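Local coordinates for mitochondrial antiviral signaling protein (MAVS) (Equus caballus, PDB 4O9L), which acts in antiviral innate immune signalling, where its caspase recruitment domain (CARD) forms prion-like filaments, at residues E8-Q13 and R66-V72; H26-L31 and L45-Y49. The protein carries 1 engineered substitution. One frame throughout, in Å; residues are numbered along the deposited sequence.

Both contacts lie in one all-helical CARD, on opposite sides of its centre. Interaction 1 sets helix 6-17 against the turn that leads into helix 71-81. Interaction 2 sets the short helix 27-30 against helix 39-66. Their centres are 18 Å apart and their nearest atoms about 7 Å apart, so they do not touch. Along the chain, interaction 2 is nested inside the loop closed by interaction 1. Helix 39-66 connects them: L45 to Y49 belong to interaction 2, while T63 and L65 of the same helix touch F12 and W71 of interaction 1. Helix 71-81 begins in interaction 1, and its L75, A78 and L79 touch I30, which lies in segment 26-31 but does not reach L45-Y49.

Interaction 1 (E8-Q13 and R66-V72); sequences EDKTFQ and RRRNGWV
E8-Q13 is regular helix, with F12 N hydrogen-bonded to E8 O (2.8 Å). In R66-V72 a type II turn runs from R68 to W71. G70, with positive phi (61°), is the N-cap of helix 71-81. CA atoms pair E8 with V72 (6.7 Å) and F12 with R66 (7.3 Å). R66 is extended, chi1 to chi3 all t, and lies over a face of F12 (chi1 t). Its guanidinium stacks on the ring, planes at 15°, with R66 CZ 3.9 Å from the F12 centroid in an off-centre cation-pi contact. R66 CD sits 3.7 Å from the F12 centroid, 7° off the normal, a CH-pi contact. R66 NH1 makes a salt bridge to D9 OD1, 3.4 Å. In this death-fold bundle of the CARD, helix 6-17 packs on the turn and first residues of helix 71-81. W71 (chi1 p) turns its indole edge to helix 6-17: CZ2 is 3.8 Å from F12 CB and 3.5 Å from E8 O. V72 CG2 meets E8 CG at 3.9 Å and T11 CG2 at 4.0 Å. Water 1 links E8 OE2 (2.6 Å) to V72 N (2.9 Å). E8 OE1 accepts a hydrogen bond from T5 N.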
ATOM      1  N   GLU A   8       8.947  -8.434   4.216  1.00  4.06           N
ATOM      2  CA  GLU A   8       7.569  -8.006   3.953  1.00  3.97           C
ATOM      3  C   GLU A   8       6.787  -7.761   5.240  1.00  4.32           C
ATOM      4  O   GLU A   8       6.129  -6.740   5.388  1.00  4.59           O
ATOM      5  CB  GLU A   8       6.841  -9.022   3.054  1.00  4.05           C
ATOM      6  CG  GLU A   8       7.150  -8.837   1.567  1.00  3.72           C
ATOM      7  CD  GLU A   8       6.582  -9.946   0.700  1.00 11.28           C
ATOM      8  OE1 GLU A   8       6.428 -11.085   1.196  1.00  7.98           O
ATOM      9  OE2 GLU A   8       6.284  -9.674  -0.479  1.00  9.08           O
ATOM     10  N   ASP A   9       6.862  -8.707   6.161  1.00  4.81           N
ATOM     11  CA  ASP A   9       6.164  -8.597   7.438  1.00  5.29           C
ATOM     12  C   ASP A   9       6.631  -7.378   8.225  1.00  5.31           C
ATOM     13  O   ASP A   9       5.815  -6.621   8.769  1.00  5.45           O
ATOM     14  CB  ASP A   9       6.395  -9.860   8.259  1.00  5.92           C
ATOM     15  CG  ASP A   9       5.860  -9.738   9.672  1.00 12.01           C
ATOM     16  OD1 ASP A   9       4.630  -9.652   9.835  1.00  6.73           O
ATOM     17  OD2 ASP A   9       6.670  -9.732  10.622  1.00 13.48           O
ATOM     18  N   LYS A  10       7.948  -7.196   8.279  1.00  5.24           N
ATOM     19  CA  LYS A  10       8.554  -6.052   8.958  1.00  8.64           C
ATOM     20  C   LYS A  10       8.042  -4.746   8.368  1.00  8.64           C
ATOM     21  O   LYS A  10       7.742  -3.786   9.095  1.00  5.21           O
ATOM     22  CB  LYS A  10      10.079  -6.117   8.829  1.00  9.47           C
ATOM     23  CG  LYS A  10      10.797  -4.868   9.307  1.00 13.06           C
ATOM     24  CD  LYS A  10      12.308  -5.013   9.163  1.00 16.66           C
ATOM     25  CE  LYS A  10      12.835  -6.211   9.957  1.00 19.72           C
ATOM     26  NZ  LYS A  10      14.152  -6.665   9.419  1.00 20.20           N
ATOM     27  N   THR A  11       7.929  -4.721   7.045  1.00  5.19           N
ATOM     28  CA  THR A  11       7.421  -3.549   6.343  1.00  4.09           C
ATOM     29  C   THR A  11       5.942  -3.314   6.667  1.00  4.21           C
ATOM     30  O   THR A  11       5.547  -2.195   6.996  1.00  4.28           O
ATOM     31  CB  THR A  11       7.620  -3.668   4.820  1.00  3.91           C
ATOM     32  OG1 THR A  11       9.006  -3.902   4.544  1.00  3.69           O
ATOM     33  CG2 THR A  11       7.171  -2.372   4.097  1.00  3.37           C
ATOM     34  N   PHE A  12       5.132  -4.370   6.594  1.00  4.30           N
ATOM     35  CA  PHE A  12       3.723  -4.239   6.933  1.00  5.58           C
ATOM     36  C   PHE A  12       3.544  -3.721   8.364  1.00  8.22           C
ATOM     37  O   PHE A  12       2.702  -2.855   8.627  1.00  6.34           O
ATOM     38  CB  PHE A  12       2.979  -5.562   6.743  1.00  4.66           C
ATOM     39  CG  PHE A  12       1.506  -5.463   7.042  1.00  6.07           C
ATOM     40  CD1 PHE A  12       0.624  -4.990   6.080  1.00  5.50           C
ATOM     41  CD2 PHE A  12       1.013  -5.818   8.288  1.00  6.51           C
ATOM     42  CE1 PHE A  12      -0.740  -4.875   6.356  1.00  9.56           C
ATOM     43  CE2 PHE A  12      -0.346  -5.703   8.577  1.00  9.16           C
ATOM     44  CZ  PHE A  12      -1.222  -5.243   7.618  1.00 10.99           C
ATOM     45  N   GLN A  13       4.346  -4.238   9.287  1.00  7.06           N
ATOM     46  CA  GLN A  13       4.230  -3.832  10.681  1.00  9.07           C
ATOM     47  C   GLN A  13       4.644  -2.376  10.877  1.00  6.05           C
ATOM     48  O   GLN A  13       4.070  -1.656  11.699  1.00  8.45           O
ATOM     49  CB  GLN A  13       5.041  -4.766  11.587  1.00 10.38           C
ATOM     50  CG  GLN A  13       4.555  -6.225  11.579  1.00 13.52           C
ATOM     51  CD  GLN A  13       3.065  -6.369  11.890  1.00 21.98           C
ATOM     52  OE1 GLN A  13       2.516  -5.648  12.730  1.00 25.81           O
ATOM     53  NE2 GLN A  13       2.407  -7.313  11.215  1.00 24.91           N
ATOM     54  N   ARG A  66      -1.003  -6.791   1.211  1.00  4.04           N
ATOM     55  CA  ARG A  66      -0.242  -7.812   1.923  1.00  4.31           C
ATOM     56  C   ARG A  66      -0.524  -9.250   1.436  1.00  9.67           C
ATOM     57  O   ARG A  66       0.330 -10.137   1.561  1.00  5.45           O
ATOM     58  CB  ARG A  66      -0.520  -7.670   3.429  1.00  4.59           C
ATOM     59  CG  ARG A  66       0.246  -8.621   4.316  1.00 16.07           C
ATOM     60  CD  ARG A  66      -0.335  -8.640   5.714  1.00 22.89           C
ATOM     61  NE  ARG A  66       0.658  -9.085   6.684  1.00 36.09           N
ATOM     62  CZ  ARG A  66       0.434  -9.186   7.988  1.00 45.11           C
ATOM     63  NH1 ARG A  66       1.403  -9.599   8.798  1.00 48.52           N
ATOM     64  NH2 ARG A  66      -0.759  -8.873   8.479  1.00 47.63           N
ATOM     65  N   ARG A  67      -1.708  -9.470   0.866  1.00  4.94           N
ATOM     66  CA  ARG A  67      -2.075 -10.768   0.296  1.00  5.45           C
ATOM     67  C   ARG A  67      -1.465 -11.019  -1.093  1.00  5.35           C
ATOM     68  O   ARG A  67      -1.568 -12.123  -1.632  1.00  9.11           O
ATOM     69  CB  ARG A  67      -3.602 -10.883   0.175  1.00 12.46           C
ATOM     70  CG  ARG A  67      -4.364 -10.933   1.495  1.00 19.56           C
ATOM     71  CD  ARG A  67      -5.873 -11.219   1.287  1.00 16.63           C
ATOM     72  NE  ARG A  67      -6.666  -9.991   1.252  1.00 22.50           N
ATOM     73  CZ  ARG A  67      -7.127  -9.372   2.336  1.00 23.17           C
ATOM     74  NH1 ARG A  67      -7.843  -8.253   2.218  1.00 23.91           N
ATOM     75  NH2 ARG A  67      -6.873  -9.880   3.537  1.00 19.07           N
ATOM     76  N   ARG A  68      -0.846 -10.006  -1.688  1.00  4.83           N
ATOM     77  CA  ARG A  68      -0.383 -10.136  -3.074  1.00  4.83           C
ATOM     78  C   ARG A  68       1.137 -10.186  -3.220  1.00  4.59           C
ATOM     79  O   ARG A  68       1.878  -9.554  -2.455  1.00  4.24           O
ATOM     80  CB  ARG A  68      -0.944  -8.995  -3.942  1.00  4.58           C
ATOM     81  CG  ARG A  68      -2.481  -8.922  -3.982  1.00  4.84           C
ATOM     82  CD  ARG A  68      -3.089 -10.124  -4.692  1.00  5.48           C
ATOM     83  NE  ARG A  68      -4.552 -10.042  -4.738  1.00 12.38           N
ATOM     84  CZ  ARG A  68      -5.378 -10.904  -4.148  1.00 18.06           C
ATOM     85  NH1 ARG A  68      -6.698 -10.739  -4.241  1.00 15.23           N
ATOM     86  NH2 ARG A  68      -4.887 -11.943  -3.477  1.00 15.47           N
ATOM     87  N   ASN A  69       1.588 -10.927  -4.228  1.00  4.86           N
ATOM     88  CA  ASN A  69       3.000 -10.992  -4.595  1.00  7.50           C
ATOM     89  C   ASN A  69       3.661  -9.621  -4.750  1.00  5.82           C
ATOM     90  O   ASN A  69       3.134  -8.745  -5.450  1.00  9.74           O
ATOM     91  CB  ASN A  69       3.147 -11.764  -5.921  1.00 12.74           C
ATOM     92  CG  ASN A  69       4.534 -11.597  -6.554  1.00 20.04           C
ATOM     93  OD1 ASN A  69       4.806 -10.621  -7.279  1.00 15.84           O
ATOM     94  ND2 ASN A  69       5.415 -12.559  -6.293  1.00 18.06           N
ATOM     95  N   GLY A  70       4.805  -9.437  -4.089  1.00  3.91           N
ATOM     96  CA  GLY A  70       5.664  -8.287  -4.323  1.00  6.73           C
ATOM     97  C   GLY A  70       5.058  -6.923  -4.038  1.00  6.43           C
ATOM     98  O   GLY A  70       5.465  -5.920  -4.637  1.00  3.09           O
ATOM     99  N   TRP A  71       4.096  -6.885  -3.118  1.00  5.30           N
ATOM    100  CA  TRP A  71       3.373  -5.657  -2.809  1.00  5.10           C
ATOM    101  C   TRP A  71       4.273  -4.533  -2.315  1.00  2.83           C
ATOM    102  O   TRP A  71       3.976  -3.363  -2.547  1.00  2.71           O
ATOM    103  CB  TRP A  71       2.277  -5.917  -1.771  1.00  3.23           C
ATOM    104  CG  TRP A  71       2.791  -6.274  -0.401  1.00  3.30           C
ATOM    105  CD1 TRP A  71       3.063  -7.528   0.070  1.00  4.24           C
ATOM    106  CD2 TRP A  71       3.047  -5.370   0.689  1.00  3.20           C
ATOM    107  NE1 TRP A  71       3.490  -7.460   1.383  1.00  4.18           N
ATOM    108  CE2 TRP A  71       3.491  -6.151   1.784  1.00  3.76           C
ATOM    109  CE3 TRP A  71       2.970  -3.979   0.838  1.00  3.89           C
ATOM    110  CZ2 TRP A  71       3.840  -5.585   3.011  1.00  4.04           C
ATOM    111  CZ3 TRP A  71       3.316  -3.416   2.057  1.00  3.27           C
ATOM    112  CH2 TRP A  71       3.744  -4.217   3.128  1.00  3.49           C
ATOM    113  N   VAL A  72       5.361  -4.871  -1.624  1.00  2.82           N
ATOM    114  CA  VAL A  72       6.237  -3.822  -1.104  1.00  3.29           C
ATOM    115  C   VAL A  72       6.817  -2.979  -2.247  1.00  3.36           C
ATOM    116  O   VAL A  72       6.781  -1.755  -2.216  1.00  2.54           O
ATOM    117  CB  VAL A  72       7.357  -4.385  -0.206  1.00  3.21           C
ATOM    118  CG1 VAL A  72       8.345  -3.285   0.162  1.00  2.80           C
ATOM    119  CG2 VAL A  72       6.763  -5.006   1.058  1.00  2.98           C
TER
HETATM  120  O   HOH W   1       6.751  -7.378  -1.600  1.00  5.11           O
HETATM  121  O   HOH W   2       3.808 -11.293  -0.486  1.00 23.66           O
HETATM  122  O   HOH W   3       5.930 -11.779  -3.041  1.00 24.55           O

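Interaction 2 (H26-L31 and L45-Y49); sequences HVLRIL and LRATY. Engineered in segment 26-31: R29 (natural residue Glu).
H26 is the N-cap of the short helix 27-30. L31 N hydrogen-bonds to V27 O at 3.1 Å and I30 N to H26 O at 3.1 Å. L45-Y49 is one turn of helix 39-66, with Y49 N hydrogen-bonded to L45 O at 2.9 Å. CA atoms pair V27 with Y49 (7.4 Å), L28 with R46 (6.8 Å) and L31 with L45 (8.1 Å). The main bump is Y49. Its chi1 is t, and the ring reaches across into a hollow lined by H26, V27 and L28. L28 (chi1 m, chi2 t) covers one ring face: its CG is 3.6 Å from the Y49 centroid, 16° off the normal, a CH-pi contact. V27 CB reaches Y49 CD1 at 3.7 Å. Here the short helix 27-30 of the CARD, a death-fold helical bundle, rests on a turn of the long helix 39-66. At the ring tip, H26 NE2 donates a hydrogen bond to Y49 OH (3.2 Å, 139°). H26 has chi1 t, and its ring meets OH edge-on. The second bump is L31 (m, t), which enters between L45 and R46. L31 CD2 touches L45 CD1 at 3.8 Å, and L31 CD1 meets R46 CG at 3.7 Å. The aliphatic part of R46 borders L28, R46 CG to L28 CD2 4.1 Å, while its NH1 makes a salt bridge with D43.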
ATOM      1  N   HIS A  26      -3.702   9.309  -1.463  1.00  3.80           N
ATOM      2  CA  HIS A  26      -5.075   9.366  -1.938  1.00  7.97           C
ATOM      3  C   HIS A  26      -5.362   8.028  -2.604  1.00  7.04           C
ATOM      4  O   HIS A  26      -4.765   7.710  -3.634  1.00  6.60           O
ATOM      5  CB  HIS A  26      -5.264  10.498  -2.945  1.00 10.46           C
ATOM      6  CG  HIS A  26      -6.671  10.630  -3.447  1.00 18.15           C
ATOM      7  ND1 HIS A  26      -6.983  11.248  -4.640  1.00 20.53           N
ATOM      8  CD2 HIS A  26      -7.851  10.228  -2.913  1.00 22.28           C
ATOM      9  CE1 HIS A  26      -8.292  11.219  -4.820  1.00 18.24           C
ATOM     10  NE2 HIS A  26      -8.842  10.602  -3.787  1.00 22.15           N
ATOM     11  N   VAL A  27      -6.262   7.248  -2.018  1.00  3.49           N
ATOM     12  CA  VAL A  27      -6.488   5.876  -2.481  1.00  6.72           C
ATOM     13  C   VAL A  27      -6.793   5.785  -3.974  1.00  4.51           C
ATOM     14  O   VAL A  27      -6.201   4.972  -4.699  1.00  4.85           O
ATOM     15  CB  VAL A  27      -7.603   5.176  -1.665  1.00  8.62           C
ATOM     16  CG1 VAL A  27      -8.047   3.863  -2.344  1.00  3.40           C
ATOM     17  CG2 VAL A  27      -7.120   4.907  -0.254  1.00  8.40           C
ATOM     18  N   LEU A  28      -7.695   6.633  -4.450  1.00  3.62           N
ATOM     19  CA  LEU A  28      -8.134   6.539  -5.836  1.00  3.82           C
ATOM     20  C   LEU A  28      -6.987   6.798  -6.800  1.00  6.04           C
ATOM     21  O   LEU A  28      -6.885   6.155  -7.841  1.00  7.29           O
ATOM     22  CB  LEU A  28      -9.298   7.493  -6.104  1.00  9.60           C
ATOM     23  CG  LEU A  28     -10.666   7.074  -5.565  1.00  7.51           C
ATOM     24  CD1 LEU A  28     -11.753   7.927  -6.246  1.00  9.85           C
ATOM     25  CD2 LEU A  28     -10.926   5.581  -5.782  1.00  4.07           C
ATOM     26  N   ARG A  29      -6.112   7.730  -6.440  1.00  5.60           N
ATOM     27  CA  ARG A  29      -4.965   8.051  -7.271  1.00  8.21           C
ATOM     28  C   ARG A  29      -3.916   6.945  -7.289  1.00  6.93           C
ATOM     29  O   ARG A  29      -3.309   6.692  -8.323  1.00  6.45           O
ATOM     30  CB  ARG A  29      -4.317   9.360  -6.812  1.00 11.33           C
ATOM     31  CG  ARG A  29      -3.110   9.742  -7.633  1.00 12.12           C
ATOM     32  CD  ARG A  29      -2.522  11.077  -7.207  1.00 13.47           C
ATOM     33  NE  ARG A  29      -1.424  11.447  -8.091  1.00  9.51           N
ATOM     34  CZ  ARG A  29      -0.569  12.429  -7.847  1.00 11.11           C
ATOM     35  NH1 ARG A  29       0.405  12.688  -8.717  1.00 12.27           N
ATOM     36  NH2 ARG A  29      -0.690  13.143  -6.733  1.00 11.95           N
ATOM     37  N   ILE A  30      -3.705   6.278  -6.159  1.00  3.79           N
ATOM     38  CA  ILE A  30      -2.631   5.290  -6.085  1.00  3.37           C
ATOM     39  C   ILE A  30      -3.001   3.929  -6.691  1.00  5.67           C
ATOM     40  O   ILE A  30      -2.127   3.254  -7.246  1.00  3.40           O
ATOM     41  CB  ILE A  30      -2.061   5.119  -4.650  1.00  3.15           C
ATOM     42  CG1 ILE A  30      -0.659   4.473  -4.713  1.00  5.71           C
ATOM     43  CG2 ILE A  30      -3.024   4.301  -3.778  1.00  3.26           C
ATOM     44  CD1 ILE A  30       0.138   4.502  -3.388  1.00  7.08           C
ATOM     45  N   LEU A  31      -4.284   3.552  -6.607  1.00  3.43           N
ATOM     46  CA  LEU A  31      -4.758   2.230  -7.055  1.00  4.81           C
ATOM     47  C   LEU A  31      -4.257   1.749  -8.439  1.00  6.12           C
ATOM     48  O   LEU A  31      -3.757   0.628  -8.546  1.00  5.73           O
ATOM     49  CB  LEU A  31      -6.293   2.129  -6.987  1.00  3.71           C
ATOM     50  CG  LEU A  31      -6.962   1.945  -5.626  1.00  3.67           C
ATOM     51  CD1 LEU A  31      -8.487   1.955  -5.766  1.00  3.79           C
ATOM     52  CD2 LEU A  31      -6.508   0.645  -4.969  1.00  6.93           C
ATOM     53  N   LEU A  45     -11.782  -2.279  -4.284  1.00  6.14           N
ATOM     54  CA  LEU A  45     -11.226  -1.150  -3.548  1.00  4.43           C
ATOM     55  C   LEU A  45     -11.800   0.211  -4.001  1.00  5.16           C
ATOM     56  O   LEU A  45     -12.002   1.097  -3.172  1.00  4.20           O
ATOM     57  CB  LEU A  45      -9.690  -1.172  -3.579  1.00  4.13           C
ATOM     58  CG  LEU A  45      -9.060  -2.298  -2.747  1.00  4.18           C
ATOM     59  CD1 LEU A  45      -7.581  -2.477  -3.112  1.00  3.95           C
ATOM     60  CD2 LEU A  45      -9.201  -2.021  -1.248  1.00  4.14           C
ATOM     61  N   ARG A  46     -12.074   0.381  -5.295  1.00  4.52           N
ATOM     62  CA  ARG A  46     -12.754   1.603  -5.743  1.00  4.58           C
ATOM     63  C   ARG A  46     -14.158   1.718  -5.143  1.00  4.74           C
ATOM     64  O   ARG A  46     -14.578   2.808  -4.725  1.00  4.65           O
ATOM     65  CB  ARG A  46     -12.811   1.700  -7.271  1.00  6.06           C
ATOM     66  CG  ARG A  46     -11.473   2.066  -7.913  1.00  6.60           C
ATOM     67  CD  ARG A  46     -11.626   2.420  -9.396  1.00  9.86           C
ATOM     68  NE  ARG A  46     -12.500   1.494 -10.111  1.00 15.41           N
ATOM     69  CZ  ARG A  46     -12.086   0.405 -10.755  1.00 22.87           C
ATOM     70  NH1 ARG A  46     -12.963  -0.370 -11.380  1.00 21.14           N
ATOM     71  NH2 ARG A  46     -10.799   0.089 -10.775  1.00 23.80           N
ATOM     72  N   ALA A  47     -14.867   0.593  -5.077  1.00  5.07           N
ATOM     73  CA  ALA A  47     -16.206   0.574  -4.495  1.00  5.32           C
ATOM     74  C   ALA A  47     -16.145   0.766  -2.973  1.00  5.15           C
ATOM     75  O   ALA A  47     -17.011   1.412  -2.385  1.00  5.23           O
ATOM     76  CB  ALA A  47     -16.930  -0.709  -4.850  1.00  5.83           C
ATOM     77  N   THR A  48     -15.108   0.221  -2.339  1.00  6.26           N
ATOM     78  CA  THR A  48     -14.886   0.444  -0.905  1.00  6.67           C
ATOM     79  C   THR A  48     -14.632   1.929  -0.617  1.00  4.62           C
ATOM     80  O   THR A  48     -15.191   2.503   0.331  1.00  4.74           O
ATOM     81  CB  THR A  48     -13.682  -0.372  -0.389  1.00  5.62           C
ATOM     82  OG1 THR A  48     -13.891  -1.760  -0.674  1.00  5.12           O
ATOM     83  CG2 THR A  48     -13.503  -0.191   1.106  1.00  8.52           C
ATOM     84  N   TYR A  49     -13.776   2.542  -1.431  1.00  4.35           N
ATOM     85  CA  TYR A  49     -13.495   3.967  -1.310  1.00  4.20           C
ATOM     86  C   TYR A  49     -14.781   4.782  -1.342  1.00  4.68           C
ATOM     87  O   TYR A  49     -15.002   5.641  -0.484  1.00  4.46           O
ATOM     88  CB  TYR A  49     -12.543   4.444  -2.421  1.00  4.02           C
ATOM     89  CG  TYR A  49     -12.205   5.916  -2.306  1.00  4.23           C
ATOM     90  CD1 TYR A  49     -11.126   6.343  -1.538  1.00  4.96           C
ATOM     91  CD2 TYR A  49     -12.984   6.878  -2.942  1.00  4.14           C
ATOM     92  CE1 TYR A  49     -10.829   7.688  -1.414  1.00  4.96           C
ATOM     93  CE2 TYR A  49     -12.695   8.225  -2.824  1.00  4.20           C
ATOM     94  CZ  TYR A  49     -11.615   8.625  -2.063  1.00  6.62           C
ATOM     95  OH  TYR A  49     -11.333   9.968  -1.951  1.00  9.54           O
TER